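Local coordinates for sorting nexin GRD19 (Saccharomyces cerevisiae, PDB 1OCS), which binds phosphatidylinositol 3-phosphate through its PX domain and helps retrieve late Golgi membrane proteins from the prevacuolar compartment, at residues Asn34-Glu39 and Ile62-Asn67; Val104-Leu109 and Asn132-Ser137. All blocks are in the same frame, centred on the assembly; numbering follows the deposited sequence.

Interaction 1 (Asn34-Glu39 and Ile62-Asn67)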
loop_
_atom_site.group_PDB
_atom_site.type_symbol
_atom_site.label_atom_id
_atom_site.label_comp_id
_atom_site.label_asym_id
_atom_site.label_seq_id
_atom_site.Cartn_x
_atom_site.Cartn_y
_atom_site.Cartn_z
ATOM N N ASN A 34 -18.976 0.210 9.992
ATOM C CA ASN A 34 -17.920 0.071 8.997
ATOM C C ASN A 34 -16.608 -0.203 9.717
ATOM O O ASN A 34 -16.414 0.218 10.861
ATOM C CB ASN A 34 -17.760 1.362 8.191
ATOM C CG ASN A 34 -18.883 1.583 7.199
ATOM O OD1 ASN A 34 -19.117 2.707 6.761
ATOM N ND2 ASN A 34 -19.569 0.512 6.826
ATOM N N PHE A 35 -15.711 -0.912 9.044
ATOM C CA PHE A 35 -14.406 -1.205 9.609
ATOM C C PHE A 35 -13.453 -1.544 8.479
ATOM O O PHE A 35 -13.870 -1.987 7.406
ATOM C CB PHE A 35 -14.479 -2.385 10.593
ATOM C CG PHE A 35 -14.545 -3.740 9.926
ATOM C CD1 PHE A 35 -13.380 -4.405 9.546
ATOM C CD2 PHE A 35 -15.773 -4.341 9.660
ATOM C CE1 PHE A 35 -13.440 -5.653 8.910
ATOM C CE2 PHE A 35 -15.843 -5.583 9.026
ATOM C CZ PHE A 35 -14.675 -6.239 8.650
ATOM N N LEU A 36 -12.174 -1.310 8.727
ATOM C CA LEU A 36 -11.132 -1.640 7.773
ATOM C C LEU A 36 -9.887 -1.953 8.581
ATOM O O LEU A 36 -9.423 -1.134 9.378
ATOM C CB LEU A 36 -10.857 -0.487 6.794
ATOM C CG LEU A 36 -9.816 -0.845 5.715
ATOM C CD1 LEU A 36 -10.096 -0.082 4.418
ATOM C CD2 LEU A 36 -8.411 -0.540 6.237
ATOM N N GLU A 37 -9.375 -3.161 8.394
ATOM C CA GLU A 37 -8.167 -3.609 9.066
ATOM C C GLU A 37 -7.137 -3.749 7.955
ATOM O O GLU A 37 -7.448 -4.248 6.876
ATOM C CB GLU A 37 -8.391 -4.982 9.713
ATOM C CG GLU A 37 -9.556 -5.032 10.688
ATOM C CD GLU A 37 -10.073 -6.443 10.896
ATOM O OE1 GLU A 37 -11.087 -6.604 11.603
ATOM O OE2 GLU A 37 -9.466 -7.391 10.350
ATOM N N ILE A 38 -5.915 -3.303 8.199
ATOM C CA ILE A 38 -4.899 -3.442 7.175
ATOM C C ILE A 38 -3.515 -3.495 7.778
ATOM O O ILE A 38 -3.225 -2.843 8.789
ATOM C CB ILE A 38 -4.971 -2.299 6.136
ATOM C CG1 ILE A 38 -4.106 -2.654 4.923
ATOM C CG2 ILE A 38 -4.518 -0.983 6.759
ATOM C CD1 ILE A 38 -4.465 -1.867 3.667
ATOM N N GLU A 39 -2.666 -4.296 7.150
ATOM C CA GLU A 39 -1.302 -4.457 7.603
ATOM C C GLU A 39 -0.385 -4.727 6.418
ATOM O O GLU A 39 -0.786 -5.352 5.435
ATOM C CB GLU A 39 -1.223 -5.621 8.599
ATOM C CG GLU A 39 0.187 -5.948 9.068
ATOM C CD GLU A 39 0.221 -7.070 10.098
ATOM O OE1 GLU A 39 1.334 -7.440 10.540
ATOM O OE2 GLU A 39 -0.864 -7.575 10.464
ATOM N N ILE A 62 0.185 -6.925 1.473
ATOM C CA ILE A 62 -0.801 -6.081 2.116
ATOM C C ILE A 62 -1.997 -6.996 2.365
ATOM O O ILE A 62 -2.504 -7.634 1.442
ATOM C CB ILE A 62 -1.265 -4.914 1.220
ATOM C CG1 ILE A 62 -0.082 -4.004 0.867
ATOM C CG2 ILE A 62 -2.333 -4.098 1.955
ATOM C CD1 ILE A 62 -0.473 -2.800 0.025
ATOM N N ILE A 63 -2.416 -7.099 3.618
ATOM C CA ILE A 63 -3.573 -7.916 3.949
ATOM C C ILE A 63 -4.607 -6.960 4.521
ATOM O O ILE A 63 -4.316 -6.187 5.438
ATOM C CB ILE A 63 -3.228 -9.033 4.968
ATOM C CG1 ILE A 63 -4.508 -9.778 5.356
ATOM C CG2 ILE A 63 -2.516 -8.455 6.177
ATOM C CD1 ILE A 63 -4.315 -10.828 6.436
ATOM N N CYS A 64 -5.811 -7.008 3.963
ATOM C CA CYS A 64 -6.887 -6.121 4.374
ATOM C C CYS A 64 -8.220 -6.849 4.529
ATOM O O CYS A 64 -8.543 -7.748 3.750
ATOM C CB CYS A 64 -7.026 -4.999 3.332
ATOM S SG CYS A 64 -8.367 -3.797 3.600
ATOM N N ARG A 65 -8.976 -6.465 5.552
ATOM C CA ARG A 65 -10.308 -7.016 5.807
ATOM C C ARG A 65 -11.204 -5.809 5.972
ATOM O O ARG A 65 -10.858 -4.877 6.693
ATOM C CB ARG A 65 -10.361 -7.826 7.101
ATOM C CG ARG A 65 -9.989 -9.281 6.968
ATOM C CD ARG A 65 -10.879 -10.115 7.896
ATOM N NE ARG A 65 -10.993 -9.505 9.221
ATOM C CZ ARG A 65 -11.719 -10.004 10.216
ATOM N NH1 ARG A 65 -11.766 -9.376 11.387
ATOM N NH2 ARG A 65 -12.394 -11.134 10.041
ATOM N N THR A 66 -12.359 -5.814 5.324
ATOM C CA THR A 66 -13.240 -4.666 5.442
ATOM C C THR A 66 -14.665 -5.006 5.037
ATOM O O THR A 66 -14.911 -6.048 4.427
ATOM C CB THR A 66 -12.728 -3.507 4.543
ATOM O OG1 THR A 66 -13.499 -2.326 4.784
ATOM C CG2 THR A 66 -12.858 -3.881 3.067
ATOM N N ASN A 67 -15.599 -4.130 5.402
ATOM C CA ASN A 67 -16.996 -4.289 5.017
ATOM C C ASN A 67 -17.473 -2.965 4.399
ATOM O O ASN A 67 -18.673 -2.745 4.226
ATOM C CB ASN A 67 -17.865 -4.665 6.227
ATOM C CG ASN A 67 -18.008 -3.532 7.221
ATOM O OD1 ASN A 67 -17.256 -2.555 7.184
ATOM N ND2 ASN A 67 -18.972 -3.664 8.131
#

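Interaction 2 (Val104-Leu109 and Asn132-Ser137)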
loop_
_atom_site.group_PDB
_atom_site.type_symbol
_atom_site.label_atom_id
_atom_site.label_comp_id
_atom_site.label_asym_id
_atom_site.label_seq_id
_atom_site.Cartn_x
_atom_site.Cartn_y
_atom_site.Cartn_z
ATOM N N VAL A 104 -7.287 18.031 2.371
ATOM C CA VAL A 104 -6.844 16.722 2.845
ATOM C C VAL A 104 -5.378 16.529 2.466
ATOM O O VAL A 104 -4.995 16.730 1.314
ATOM C CB VAL A 104 -7.663 15.581 2.220
ATOM C CG1 VAL A 104 -7.135 14.239 2.707
ATOM C CG2 VAL A 104 -9.127 15.735 2.582
ATOM N N MET A 105 -4.557 16.136 3.430
ATOM C CA MET A 105 -3.144 15.948 3.156
ATOM C C MET A 105 -2.654 14.524 3.365
ATOM O O MET A 105 -2.967 13.880 4.362
ATOM C CB MET A 105 -2.330 16.921 4.002
ATOM C CG MET A 105 -2.667 18.375 3.706
ATOM S SD MET A 105 -1.336 19.475 4.157
ATOM C CE MET A 105 -1.590 19.580 5.929
ATOM N N VAL A 106 -1.882 14.035 2.402
ATOM C CA VAL A 106 -1.348 12.686 2.469
ATOM C C VAL A 106 0.084 12.735 2.972
ATOM O O VAL A 106 0.922 13.453 2.419
ATOM C CB VAL A 106 -1.364 12.012 1.083
ATOM C CG1 VAL A 106 -0.795 10.592 1.183
ATOM C CG2 VAL A 106 -2.779 11.992 0.537
ATOM N N PRO A 107 0.386 11.968 4.028
ATOM C CA PRO A 107 1.726 11.914 4.622
ATOM C C PRO A 107 2.789 11.457 3.633
ATOM O O PRO A 107 2.489 10.756 2.665
ATOM C CB PRO A 107 1.571 10.896 5.754
ATOM C CG PRO A 107 0.130 10.976 6.104
ATOM C CD PRO A 107 -0.546 11.098 4.764
ATOM N N HIS A 108 4.032 11.851 3.895
ATOM C CA HIS A 108 5.165 11.442 3.071
ATOM C C HIS A 108 5.277 9.926 3.180
ATOM O O HIS A 108 4.964 9.359 4.228
ATOM C CB HIS A 108 6.474 12.030 3.616
ATOM C CG HIS A 108 6.680 13.480 3.308
ATOM N ND1 HIS A 108 7.659 14.233 3.923
ATOM C CD2 HIS A 108 6.073 14.303 2.424
ATOM C CE1 HIS A 108 7.644 15.458 3.429
ATOM N NE2 HIS A 108 6.692 15.527 2.518
ATOM N N LEU A 109 5.725 9.270 2.111
ATOM C CA LEU A 109 5.927 7.826 2.149
ATOM C C LEU A 109 7.233 7.662 2.913
ATOM O O LEU A 109 8.205 8.343 2.617
ATOM C CB LEU A 109 6.127 7.253 0.747
ATOM C CG LEU A 109 5.141 6.260 0.132
ATOM C CD1 LEU A 109 5.866 5.559 -1.015
ATOM C CD2 LEU A 109 4.650 5.232 1.149
ATOM N N ASN A 132 3.725 -0.046 6.806
ATOM C CA ASN A 132 2.594 -0.534 7.590
ATOM C C ASN A 132 1.893 0.654 8.247
ATOM O O ASN A 132 0.683 0.819 8.133
ATOM C CB ASN A 132 3.069 -1.519 8.666
ATOM C CG ASN A 132 1.920 -2.080 9.492
ATOM O OD1 ASN A 132 1.070 -2.809 8.978
ATOM N ND2 ASN A 132 1.882 -1.728 10.778
ATOM N N THR A 133 2.670 1.491 8.925
ATOM C CA THR A 133 2.129 2.670 9.596
ATOM C C THR A 133 1.468 3.621 8.597
ATOM O O THR A 133 0.374 4.134 8.845
ATOM C CB THR A 133 3.242 3.425 10.356
ATOM O OG1 THR A 133 3.751 2.587 11.399
ATOM C CG2 THR A 133 2.706 4.712 10.967
ATOM N N TRP A 134 2.135 3.844 7.468
ATOM C CA TRP A 134 1.624 4.733 6.427
ATOM C C TRP A 134 0.287 4.228 5.879
ATOM O O TRP A 134 -0.672 4.989 5.749
ATOM C CB TRP A 134 2.634 4.821 5.278
ATOM C CG TRP A 134 2.316 5.876 4.250
ATOM C CD1 TRP A 134 2.596 7.209 4.332
ATOM C CD2 TRP A 134 1.668 5.680 2.986
ATOM N NE1 TRP A 134 2.168 7.855 3.198
ATOM C CE2 TRP A 134 1.594 6.942 2.353
ATOM C CE3 TRP A 134 1.142 4.558 2.324
ATOM C CZ2 TRP A 134 1.017 7.119 1.088
ATOM C CZ3 TRP A 134 0.567 4.733 1.066
ATOM C CH2 TRP A 134 0.511 6.007 0.461
ATOM N N MET A 135 0.232 2.938 5.562
ATOM C CA MET A 135 -0.975 2.342 5.006
ATOM C C MET A 135 -2.161 2.412 5.965
ATOM O O MET A 135 -3.282 2.690 5.542
ATOM C CB MET A 135 -0.701 0.888 4.611
ATOM C CG MET A 135 -1.584 0.360 3.500
ATOM S SD MET A 135 -1.518 1.378 1.996
ATOM C CE MET A 135 -3.235 1.399 1.562
ATOM N N GLN A 136 -1.922 2.166 7.253
ATOM C CA GLN A 136 -3.006 2.216 8.233
ATOM C C GLN A 136 -3.506 3.648 8.380
ATOM O O GLN A 136 -4.695 3.884 8.604
ATOM C CB GLN A 136 -2.533 1.679 9.590
ATOM C CG GLN A 136 -2.032 0.236 9.525
ATOM C CD GLN A 136 -1.709 -0.347 10.885
ATOM O OE1 GLN A 136 -1.455 0.381 11.846
ATOM N NE2 GLN A 136 -1.701 -1.671 10.971
ATOM N N SER A 137 -2.593 4.602 8.236
ATOM C CA SER A 137 -2.932 6.014 8.334
ATOM C C SER A 137 -3.772 6.447 7.130
ATOM O O SER A 137 -4.796 7.122 7.272
ATOM C CB SER A 137 -1.647 6.841 8.405
ATOM O OG SER A 137 -1.931 8.222 8.409
#

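Interaction 1 (Asn34-Glu39 and Ile62-Asn67)
Glu37 and Arg65 face each other across two antiparallel strands, their side chains side by side and pointing the same way. Arg65 grips the carboxylate side-on: NE reaches Glu37 OE2 at 2.8 Å, close to the guanidinium plane, and NH1 reaches Glu37 OE1 at 2.9 Å on its syn lone pair. The two planes are 40° apart, a twisted version of the bidentate pair. Arg65 is bent at chi2 and chi3, chi3 setting NE beside the Glu37 carboxylate, whereas Glu37 runs extended beyond CG. Beneath the salt bridge, Glu37 N donates to Arg65 O at 2.8 Å in an almost straight bond, and Glu39 pairs with Ile63 in the same hydrogen-bonded way.

At the strand end, Asn67 OD1 accepts from Phe35 N (2.9 Å), and Phe35 O takes the hydroxyl Thr66 OG1 at 2.7 Å. With chi1 at 78°, Phe35 CG sits between its backbone N and carbonyl carbon, and the ring lies over the backbone where Thr66 meets Asn67. On the face opposite Glu37 and Arg65, shared by Leu36, Ile38, Cys64 and Thr66, Ile38 CD1 meets Ile62 CG2 at 3.5 Å, under cover of helices 121-139 and 149-156.

The PX-domain hairpin is thus two-sided: an ion pair on the partly exposed face, a largely apolar layer against the helices, and side-chain hydrogen bonds extending the pairing past the last regular bridge.

Interaction 2 (Val104-Leu109 and Asn132-Ser137)
Leu109 sets one methyl squarely on the indole of Trp134: CD2 stands 3.7 Å from the centroid of the six-membered ring, 17° off its normal, a CH-pi contact over the face. The same methyl comes within 3.5 Å of Trp134 CD2, at the fusion of the two rings. Val106 adds a second apolar touch, its CG1 lying 3.9 Å from Trp134 CZ2. Trp134 CB already points toward the loop; CG lies anti to the backbone N (chi1 -171°), and chi2 turns the indole about the CB-CG bond.

Further out, the pyrrole side of the indole meets the backbone of the loop. Pro107 CB is 4.0 Å from Trp134 NE1, and the carbonyl of the same proline accepts a hydrogen bond from the indole N-H: NE1 to Pro107 O measures 3.0 Å and the N-H points straight at the oxygen, which lies in the ring plane. Seen from the proline, the donor stands well above the carbonyl plane, 62° out of it. Arg89 NE also donates to Pro107 O, so this oxygen has two N-H partners and ties the loop to helix 82-89 as well. His108 O comes 3.2 Å from Trp134 CD1, but its angle to NE1 is too poor for a hydrogen bond.

The irregular segment 104-109 is therefore held over helix 121-139 chiefly by one tryptophan. Leu109 also packs on Tyr82, Phe85 and Glu86 of helix 82-89, and Val106 on Ile93 and Ile96 of helix 93-98, while Met135, next to Trp134 in sequence, turns the other way to pack on strand 36-46 and helix 149-156.

In the fold
Helix 121-139 joins the two contacts, whose centres are 15 Å apart: it carries Trp134 toward the loop of interaction 2 and meets the edge strand of interaction 1 with other residues. Gln136 NE2 probably hydrogen-bonds Ile38 O at 2.9 Å, and Met135 CG packs on Ile38 CD1 at 3.6 Å. The same helix bears Arg127, which binds phosphatidylinositol 3-phosphate. Interaction 2 lies nearer the lipid site: His108 is about 4 Å from Lys112 and Leu109 about 8 Å from Arg127, side chain to side chain. In interaction 1, the side chain of Ile62 is about 10 Å from that of Arg81, another lipid-binding residue.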